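Local coordinates for hypothetical protein (Nostoc punctiforme, PDB 2INB) that probably acts with partner proteins XisF and XisI in the site-specific recombination of nitrogen-fixation genes in cyanobacteria, at residues 61-66 and 98-103. Numbering follows the deposited sequence.
Sequences KSFLER and LAVPLT
K61 and A99 meet at the edge of the mixed sheet in this PDDEXK-clan fold: just past strand 54-60, K61 N continues the parallel pairing with strand 94-101 by donating to A99 O. K61 N lies 3.0 Å from A99 O, and the N-H points at the acceptor at 155°. The flexible lysine chain, CG anti to its carbonyl carbon (chi1 -62°) and bent at chi2, crosses L98 at about a right angle, K61 CG lying 3.7 Å from L98 CD1; its amine goes on to E72 and Q79 of helix 69-88. F63 turns its ring obliquely to V100, with F63 CE1 3.6 Å from V100 CG1; branching at CB holds this methyl close to the strand backbone, and F109 stacks edge-to-face with the same ring. P101, at the N-cap position of helix 102-106, has no N-H to carry the pairing on; P101 CD sits 3.4 Å from K61 O, which bonds to Y128 instead, and P101 CG lies 3.5 Å from S62 O. An alanine here, lacking CG and CD, would probably open a gap beside both carbonyls. Beyond, S62 forms an ST turn, OG accepting from L64 N, while E65 OE2 takes S62 N at 2.8 Å, on the syn side and 23° out of the carboxylate plane.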
loop_
_atom_site.group_PDB
_atom_site.type_symbol
_atom_site.label_atom_id
_atom_site.label_comp_id
_atom_site.label_asym_id
_atom_site.label_seq_id
_atom_site.Cartn_x
_atom_site.Cartn_y
_atom_site.Cartn_z
ATOM N N LYS A 61 3.054 -5.898 11.972
ATOM C CA LYS A 61 1.593 -5.978 11.789
ATOM C C LYS A 61 1.039 -7.147 12.622
ATOM O O LYS A 61 1.733 -8.192 12.820
ATOM C CB LYS A 61 1.242 -6.125 10.306
ATOM C CG LYS A 61 1.696 -4.910 9.487
ATOM C CD LYS A 61 0.891 -3.677 9.878
ATOM C CE LYS A 61 1.203 -2.474 9.043
ATOM N NZ LYS A 61 0.305 -1.310 9.374
ATOM N N SER A 62 -0.134 -6.933 13.202
ATOM C CA SER A 62 -0.815 -7.966 13.948
ATOM C C SER A 62 -1.904 -8.627 13.115
ATOM O O SER A 62 -2.342 -9.741 13.423
ATOM C CB SER A 62 -1.460 -7.353 15.172
ATOM O OG SER A 62 -2.479 -6.470 14.748
ATOM N N PHE A 63 -2.360 -7.910 12.083
ATOM C CA PHE A 63 -3.493 -8.310 11.250
ATOM C C PHE A 63 -4.774 -8.452 12.078
ATOM O O PHE A 63 -5.642 -9.266 11.771
ATOM C CB PHE A 63 -3.147 -9.519 10.345
ATOM C CG PHE A 63 -2.431 -9.118 9.081
ATOM C CD1 PHE A 63 -1.085 -8.821 9.127
ATOM C CD2 PHE A 63 -3.128 -8.954 7.871
ATOM C CE1 PHE A 63 -0.388 -8.390 7.982
ATOM C CE2 PHE A 63 -2.455 -8.532 6.730
ATOM C CZ PHE A 63 -1.103 -8.242 6.783
ATOM N N LEU A 64 -4.864 -7.623 13.118
ATOM C CA LEU A 64 -6.101 -7.330 13.840
ATOM C C LEU A 64 -6.411 -5.808 13.729
ATOM O O LEU A 64 -7.358 -5.316 14.347
ATOM C CB LEU A 64 -5.925 -7.707 15.302
ATOM C CG LEU A 64 -5.605 -9.184 15.594
ATOM N N GLU A 65 -5.617 -5.080 12.920
ATOM C CA GLU A 65 -5.665 -3.588 12.842
ATOM C C GLU A 65 -6.944 -3.043 12.232
ATOM O O GLU A 65 -7.400 -1.926 12.559
ATOM C CB GLU A 65 -4.515 -3.030 11.980
ATOM C CG GLU A 65 -3.134 -3.066 12.635
ATOM C CD GLU A 65 -2.331 -4.310 12.299
ATOM O OE1 GLU A 65 -2.836 -5.201 11.563
ATOM O OE2 GLU A 65 -1.183 -4.386 12.797
ATOM N N ARG A 66 -7.481 -3.792 11.279
ATOM C CA ARG A 66 -8.686 -3.369 10.618
ATOM C C ARG A 66 -9.758 -4.413 10.754
ATOM O O ARG A 66 -9.655 -5.419 11.478
ATOM C CB ARG A 66 -8.443 -3.060 9.124
ATOM C CG ARG A 66 -7.337 -2.036 8.860
ATOM C CD ARG A 66 -7.424 -1.418 7.471
ATOM N N LEU A 98 8.539 -7.221 6.686
ATOM C CA LEU A 98 7.178 -7.186 7.191
ATOM C C LEU A 98 6.982 -8.313 8.177
ATOM O O LEU A 98 7.147 -9.483 7.827
ATOM C CB LEU A 98 6.186 -7.383 6.041
ATOM C CG LEU A 98 4.690 -7.484 6.382
ATOM C CD1 LEU A 98 4.172 -6.264 7.169
ATOM C CD2 LEU A 98 3.825 -7.815 5.154
ATOM N N ALA A 99 6.711 -7.956 9.423
ATOM C CA ALA A 99 6.488 -8.971 10.460
ATOM C C ALA A 99 5.003 -9.334 10.582
ATOM O O ALA A 99 4.188 -8.443 10.740
ATOM C CB ALA A 99 7.018 -8.491 11.798
ATOM N N VAL A 100 4.679 -10.624 10.482
ATOM C CA VAL A 100 3.313 -11.033 10.654
ATOM C C VAL A 100 3.221 -12.288 11.528
ATOM O O VAL A 100 4.150 -13.128 11.524
ATOM C CB VAL A 100 2.521 -11.243 9.371
ATOM C CG1 VAL A 100 2.757 -10.071 8.348
ATOM C CG2 VAL A 100 2.841 -12.570 8.722
ATOM N N PRO A 101 2.115 -12.416 12.279
ATOM C CA PRO A 101 1.934 -13.602 13.126
ATOM C C PRO A 101 1.846 -14.901 12.340
ATOM O O PRO A 101 1.350 -14.922 11.196
ATOM C CB PRO A 101 0.616 -13.311 13.847
ATOM C CG PRO A 101 0.421 -11.863 13.785
ATOM C CD PRO A 101 0.972 -11.505 12.443
ATOM N N LEU A 102 2.304 -15.982 12.961
ATOM C CA LEU A 102 2.258 -17.305 12.376
ATOM C C LEU A 102 0.832 -17.676 11.955
ATOM O O LEU A 102 0.642 -18.243 10.875
ATOM C CB LEU A 102 2.807 -18.372 13.359
ATOM C CG LEU A 102 2.892 -19.790 12.796
ATOM C CD1 LEU A 102 3.645 -19.978 11.501
ATOM C CD2 LEU A 102 3.495 -20.694 13.911
ATOM N N THR A 103 -0.170 -17.364 12.781
ATOM C CA THR A 103 -1.593 -17.700 12.456
ATOM C C THR A 103 -1.990 -17.054 11.126
ATOM O O THR A 103 -2.617 -17.680 10.271
ATOM C CB THR A 103 -2.557 -17.279 13.571
ATOM O OG1 THR A 103 -2.366 -15.905 13.908
ATOM C CG2 THR A 103 -2.316 -18.130 14.839
#